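Local coordinates for N-terminal acetyltransferase B complex subunit NAT3 (Candida albicans, PDB 5K04), which probably transfers the acetyl group of acetyl-CoA to protein N-termini as the GNAT-fold catalytic subunit of the NatB complex, at residues L15-N19 against Q53-Y57. Residues are numbered along the deposited sequence; the frame is centred on the assembly and turned at random.
Sequences LNPVN and QASGY
Gln53, on strand 53-65 of the mixed GNAT sheet, reaches Pro17 of the short helix 16-19. With CG anti to the backbone N (chi1 -179°) and the chain extended beyond it, Gln53 lays its amide beside the proline ring, NE2 3.8 Å from Pro17 CG. The same NE2 is hydrogen-bonded to Asn557 of the partner chain, so this corner of the contact adjoins the subunit interface. Ala54 comes next, its CB facing the helix and meeting Leu15 CD2 at 4.1 Å, while Ala54 O lies 4.0 Å from Val18 CG2. Ser55 turns its side chain the other way, and its OG bonds to Ser46 and Glu48 of the adjacent strand 43-48. The strand thus offers one side to the helix and pairs with strand 43-48 through Ser55 and Gly56 and with strand 70-80 through Tyr57. The chi1 of Tyr57, 57°, sets CG between the backbone N and the carbonyl carbon and turns the ring toward Leu15 and Val18. Leu15 CD1 sits 3.7 Å from Tyr57 CE2, and Val18 CG1 touches that same ring carbon at 3.8 Å; both methyls approach obliquely. The side chain of Val18 lies about 6 Å from the bound coenzyme A, so this buried packing borders the coenzyme A pocket. At the far end of the ring, the amide plane of Asn19 is turned 65° from the ring plane, its ND2 held by Asn26, and Tyr57 OH donates a hydrogen bond to Asn19 OD1, modelled very short at 2.5 Å, a length that is doubtful in detail; OD1 lies in the ring plane at its edge.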
ATOM      1  N   LEU B  15       2.178  -0.357  -7.559  1.00 45.99           N
ATOM      2  CA  LEU B  15       1.682  -0.953  -8.788  1.00 44.76           C
ATOM      3  C   LEU B  15       0.448  -0.254  -9.348  1.00 37.16           C
ATOM      4  O   LEU B  15      -0.115  -0.727 -10.339  1.00 22.80           O
ATOM      5  CB  LEU B  15       1.338  -2.427  -8.540  1.00 45.07           C
ATOM      6  CG  LEU B  15       2.401  -3.483  -8.845  1.00 54.93           C
ATOM      7  CD1 LEU B  15       1.785  -4.876  -8.716  1.00 63.00           C
ATOM      8  CD2 LEU B  15       3.044  -3.275 -10.230  1.00 41.07           C
ATOM      9  N   ASN B  16      -0.035   0.806  -8.711  1.00 41.37           N
ATOM     10  CA  ASN B  16      -1.279   1.406  -9.190  1.00 42.58           C
ATOM     11  C   ASN B  16      -1.199   1.912 -10.634  1.00 39.71           C
ATOM     12  O   ASN B  16      -2.204   1.775 -11.352  1.00 29.95           O
ATOM     13  CB  ASN B  16      -1.718   2.505  -8.220  1.00 37.62           C
ATOM     14  CG  ASN B  16      -2.213   1.937  -6.890  1.00 37.36           C
ATOM     15  OD1 ASN B  16      -2.651   0.782  -6.816  1.00 27.12           O
ATOM     16  ND2 ASN B  16      -2.152   2.749  -5.840  1.00 36.24           N
ATOM     17  N   PRO B  17      -0.075   2.453 -11.130  1.00 41.70           N
ATOM     18  CA  PRO B  17      -0.033   2.837 -12.553  1.00 41.92           C
ATOM     19  C   PRO B  17      -0.379   1.684 -13.483  1.00 44.79           C
ATOM     20  O   PRO B  17      -1.000   1.882 -14.537  1.00 27.24           O
ATOM     21  CB  PRO B  17       1.419   3.299 -12.748  1.00 34.54           C
ATOM     22  CG  PRO B  17       1.849   3.743 -11.407  1.00 35.49           C
ATOM     23  CD  PRO B  17       1.176   2.826 -10.430  1.00 33.62           C
ATOM     24  N   VAL B  18      -0.019   0.468 -13.086  1.00 50.76           N
ATOM     25  CA  VAL B  18      -0.376  -0.716 -13.850  1.00 45.80           C
ATOM     26  C   VAL B  18      -1.765  -1.222 -13.460  1.00 40.36           C
ATOM     27  O   VAL B  18      -2.616  -1.464 -14.323  1.00 21.66           O
ATOM     28  CB  VAL B  18       0.704  -1.793 -13.644  1.00 41.27           C
ATOM     29  CG1 VAL B  18       0.267  -3.111 -14.257  1.00 42.30           C
ATOM     30  CG2 VAL B  18       2.017  -1.336 -14.259  1.00 38.40           C
ATOM     31  N   ASN B  19      -2.023  -1.382 -12.163  1.00 43.75           N
ATOM     32  CA  ASN B  19      -3.230  -2.074 -11.710  1.00 42.46           C
ATOM     33  C   ASN B  19      -4.463  -1.179 -11.640  1.00 40.66           C
ATOM     34  O   ASN B  19      -5.532  -1.664 -11.252  1.00 31.24           O
ATOM     35  CB  ASN B  19      -2.969  -2.729 -10.355  1.00 41.15           C
ATOM     36  CG  ASN B  19      -2.238  -4.073 -10.489  1.00 45.03           C
ATOM     37  OD1 ASN B  19      -1.692  -4.398 -11.550  1.00 28.93           O
ATOM     38  ND2 ASN B  19      -2.234  -4.856  -9.410  1.00 48.00           N
ATOM     39  N   GLN B  53      11.005   1.764 -11.828  1.00 55.79           N
ATOM     40  CA  GLN B  53       9.559   1.630 -11.735  1.00 56.64           C
ATOM     41  C   GLN B  53       9.110   0.406 -12.513  1.00 42.99           C
ATOM     42  O   GLN B  53       9.621   0.124 -13.598  1.00 32.35           O
ATOM     43  CB  GLN B  53       8.866   2.882 -12.282  1.00 67.28           C
ATOM     44  CG  GLN B  53       7.340   2.842 -12.208  1.00 71.80           C
ATOM     45  CD  GLN B  53       6.650   3.911 -13.059  1.00 67.33           C
ATOM     46  OE1 GLN B  53       7.263   4.540 -13.920  1.00 65.27           O
ATOM     47  NE2 GLN B  53       5.358   4.109 -12.817  1.00 64.73           N
ATOM     48  N   ALA B  54       8.156  -0.324 -11.945  1.00 42.62           N
ATOM     49  CA  ALA B  54       7.623  -1.504 -12.606  1.00 45.07           C
ATOM     50  C   ALA B  54       6.826  -1.085 -13.836  1.00 41.71           C
ATOM     51  O   ALA B  54       5.870  -0.307 -13.736  1.00 29.87           O
ATOM     52  CB  ALA B  54       6.756  -2.313 -11.643  1.00 39.01           C
ATOM     53  N   SER B  55       7.240  -1.584 -14.998  1.00 41.05           N
ATOM     54  CA  SER B  55       6.553  -1.344 -16.255  1.00 40.19           C
ATOM     55  C   SER B  55       5.566  -2.456 -16.606  1.00 42.83           C
ATOM     56  O   SER B  55       4.748  -2.275 -17.516  1.00 36.16           O
ATOM     57  CB  SER B  55       7.586  -1.191 -17.373  1.00 33.83           C
ATOM     58  OG  SER B  55       8.494  -2.278 -17.347  1.00 30.28           O
ATOM     59  N   GLY B  56       5.632  -3.589 -15.907  1.00 42.54           N
ATOM     60  CA  GLY B  56       4.717  -4.694 -16.121  1.00 37.34           C
ATOM     61  C   GLY B  56       5.121  -5.875 -15.267  1.00 39.88           C
ATOM     62  O   GLY B  56       6.159  -5.862 -14.601  1.00 24.45           O
ATOM     63  N   TYR B  57       4.280  -6.911 -15.294  1.00 40.96           N
ATOM     64  CA  TYR B  57       4.619  -8.133 -14.583  1.00 42.80           C
ATOM     65  C   TYR B  57       3.934  -9.332 -15.222  1.00 38.17           C
ATOM     66  O   TYR B  57       2.981  -9.202 -15.995  1.00 23.28           O
ATOM     67  CB  TYR B  57       4.273  -8.059 -13.081  1.00 39.95           C
ATOM     68  CG  TYR B  57       2.820  -7.745 -12.731  1.00 35.30           C
ATOM     69  CD1 TYR B  57       1.860  -8.747 -12.643  1.00 37.41           C
ATOM     70  CD2 TYR B  57       2.432  -6.440 -12.445  1.00 34.78           C
ATOM     71  CE1 TYR B  57       0.541  -8.449 -12.305  1.00 39.53           C
ATOM     72  CE2 TYR B  57       1.139  -6.126 -12.112  1.00 36.92           C
ATOM     73  CZ  TYR B  57       0.189  -7.128 -12.037  1.00 39.52           C
ATOM     74  OH  TYR B  57      -1.097  -6.777 -11.698  1.00 28.22           O
TER